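PDB 4ZU2: putative isohexenylglutaconyl-CoA hydratase from Pseudomonas aeruginosa, which probably hydrates the double bond of isohexenylglutaconyl-CoA in citronellate breakdown, as a member of the crotonase (enoyl-CoA hydratase/isomerase) family. Local coordinates for residues Val17-Leu22 and Ala54-Gly59. Numbering follows the deposited sequence.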
loop_
_atom_site.group_PDB
_atom_site.type_symbol
_atom_site.label_atom_id
_atom_site.label_comp_id
_atom_site.label_asym_id
_atom_site.label_seq_id
_atom_site.Cartn_x
_atom_site.Cartn_y
_atom_site.Cartn_z
ATOM N N VAL A 17 5.914 -25.911 -16.115
ATOM C CA VAL A 17 5.776 -24.493 -16.499
ATOM C C VAL A 17 4.987 -24.354 -17.791
ATOM O O VAL A 17 5.385 -24.893 -18.803
ATOM C CB VAL A 17 7.138 -23.800 -16.609
ATOM C CG1 VAL A 17 6.965 -22.364 -16.989
ATOM C CG2 VAL A 17 7.893 -23.948 -15.259
ATOM N N LEU A 18 3.826 -23.707 -17.733
ATOM C CA LEU A 18 3.033 -23.446 -18.952
ATOM C C LEU A 18 3.293 -21.998 -19.403
ATOM O O LEU A 18 2.893 -21.050 -18.732
ATOM C CB LEU A 18 1.547 -23.711 -18.731
ATOM C CG LEU A 18 0.553 -23.284 -19.841
ATOM C CD1 LEU A 18 0.851 -23.953 -21.177
ATOM C CD2 LEU A 18 -0.857 -23.617 -19.424
ATOM N N ARG A 19 4.032 -21.838 -20.495
ATOM C CA ARG A 19 4.219 -20.534 -21.112
ATOM C C ARG A 19 3.054 -20.210 -22.039
ATOM O O ARG A 19 2.650 -21.053 -22.828
ATOM C CB ARG A 19 5.482 -20.527 -21.938
ATOM C CG ARG A 19 6.700 -20.327 -21.114
ATOM C CD ARG A 19 7.539 -21.616 -21.035
ATOM N NE ARG A 19 8.771 -21.516 -20.239
ATOM C CZ ARG A 19 9.681 -20.545 -20.328
ATOM N NH1 ARG A 19 9.560 -19.516 -21.154
ATOM N NH2 ARG A 19 10.745 -20.589 -19.568
ATOM N N ILE A 20 2.562 -18.977 -21.975
ATOM C CA ILE A 20 1.378 -18.567 -22.743
ATOM C C ILE A 20 1.712 -17.273 -23.447
ATOM O O ILE A 20 2.032 -16.280 -22.798
ATOM C CB ILE A 20 0.152 -18.303 -21.830
ATOM C CG1 ILE A 20 -0.122 -19.499 -20.894
ATOM C CG2 ILE A 20 -1.095 -17.942 -22.686
ATOM C CD1 ILE A 20 -1.061 -19.188 -19.791
ATOM N N THR A 21 1.647 -17.271 -24.775
ATOM C CA THR A 21 2.071 -16.086 -25.520
ATOM C C THR A 21 0.886 -15.465 -26.233
ATOM O O THR A 21 0.133 -16.124 -26.936
ATOM C CB THR A 21 3.266 -16.370 -26.471
ATOM O OG1 THR A 21 4.373 -16.824 -25.695
ATOM C CG2 THR A 21 3.704 -15.116 -27.212
ATOM N N LEU A 22 0.693 -14.190 -25.978
ATOM C CA LEU A 22 -0.373 -13.469 -26.628
ATOM C C LEU A 22 0.164 -13.214 -28.027
ATOM O O LEU A 22 1.276 -12.679 -28.208
ATOM C CB LEU A 22 -0.676 -12.145 -25.909
ATOM C CG LEU A 22 -0.791 -12.192 -24.371
ATOM C CD1 LEU A 22 -1.058 -10.812 -23.794
ATOM C CD2 LEU A 22 -1.818 -13.162 -23.944
ATOM N N ALA A 54 3.675 -23.097 -12.606
ATOM C CA ALA A 54 3.891 -21.716 -13.013
ATOM C C ALA A 54 3.298 -21.388 -14.406
ATOM O O ALA A 54 3.131 -22.255 -15.261
ATOM C CB ALA A 54 5.349 -21.361 -12.946
ATOM N N LEU A 55 2.928 -20.126 -14.577
ATOM C CA LEU A 55 2.469 -19.624 -15.847
ATOM C C LEU A 55 3.341 -18.436 -16.180
ATOM O O LEU A 55 3.641 -17.608 -15.307
ATOM C CB LEU A 55 1.005 -19.203 -15.809
ATOM C CG LEU A 55 0.056 -20.278 -15.249
ATOM C CD1 LEU A 55 -1.322 -19.679 -14.917
ATOM C CD2 LEU A 55 -0.067 -21.466 -16.193
ATOM N N VAL A 56 3.786 -18.401 -17.437
ATOM C CA VAL A 56 4.507 -17.256 -17.972
ATOM C C VAL A 56 3.670 -16.669 -19.099
ATOM O O VAL A 56 3.138 -17.361 -19.945
ATOM C CB VAL A 56 5.925 -17.626 -18.422
ATOM C CG1 VAL A 56 6.734 -16.364 -18.619
ATOM C CG2 VAL A 56 6.595 -18.513 -17.375
ATOM N N LEU A 57 3.497 -15.376 -19.019
ATOM C CA LEU A 57 2.546 -14.683 -19.788
ATOM C C LEU A 57 3.370 -13.697 -20.559
ATOM O O LEU A 57 4.120 -12.917 -19.975
ATOM C CB LEU A 57 1.557 -13.975 -18.872
ATOM C CG LEU A 57 0.416 -13.286 -19.607
ATOM C CD1 LEU A 57 -0.267 -14.211 -20.578
ATOM C CD2 LEU A 57 -0.591 -12.725 -18.594
ATOM N N ARG A 58 3.257 -13.772 -21.878
ATOM C CA ARG A 58 4.159 -13.032 -22.740
ATOM C C ARG A 58 3.482 -12.638 -24.054
ATOM O O ARG A 58 2.452 -13.183 -24.429
ATOM C CB ARG A 58 5.428 -13.858 -23.010
ATOM C CG ARG A 58 6.688 -13.007 -23.135
ATOM C CD ARG A 58 7.945 -13.816 -23.456
ATOM N NE ARG A 58 7.682 -15.026 -24.239
ATOM C CZ ARG A 58 8.070 -16.259 -23.902
ATOM N NH1 ARG A 58 8.768 -16.502 -22.780
ATOM N NH2 ARG A 58 7.762 -17.268 -24.716
ATOM N N GLY A 59 4.079 -11.670 -24.738
ATOM C CA GLY A 59 3.520 -11.122 -25.953
ATOM C C GLY A 59 4.424 -11.391 -27.150
ATOM O O GLY A 59 5.645 -11.335 -27.060
HETATM O O HOH W 1 6.714 -17.745 -27.732
#
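Arg58 O receives the backbone N-H of Leu22 at 2.6 Å, and Thr21 CA lies 3.1 Å from the same Arg58 O in a CA-H...O contact. The bond belongs to a parallel strand pair, Val17-Leu22 beside Ala54-Gly59, in the crotonase fold. Helix 33-47 links the two strands in a beta-alpha-beta unit. Four more backbone bonds complete the ladder: Leu18 N to Ala54 O, Val56 N to Leu18 O, Ile20 N to Val56 O and Arg58 N to Ile20 O. Leu18 O, Val56 O and Ile20 O each add a CA-H...O contact, from Leu55, Arg19 and Leu57 in turn, to the N-H bond they accept.

One face carries Leu18, Ile20, Leu22, Leu55 and Leu57. Leu55 CD2 reaches across to Leu18 CB at 3.8 Å. Leu57 holds CG anti to its backbone N (chi1 -175°), beside its carbonyl carbon, and from there CD1 meets Leu22 CD2 at 3.9 Å. Helix 33-47 packs on this face, with Val42 and Val46 against Leu18 and Leu43 against Leu55.

Val17, Arg19, Thr21, Ala54, Val56 and Arg58 lie on the other face. Helix 190-205 packs here, with Leu201 against Ala54 and Leu197 against Val56. Val56 CG2 touches Val17 CG1. The Arg19 chain runs alongside Val56, with CG 3.9 Å from Val56 CB, and bends at chi2 (109°). The two guanidinium groups then meet edge to edge, with Arg19 NH1 3.5 Å from Arg58 NH1 and their planes 46° apart. This close approach of like charges is probably unfavourable by itself. Glu12 of strand 9-14 offers Arg58 a long, weak ion pair. A water lies at the edge of the Arg58 guanidinium, in its plane. It accepts from Arg58 NH2 at 3.2 Å and also hydrogen-bonds Thr21 OG1.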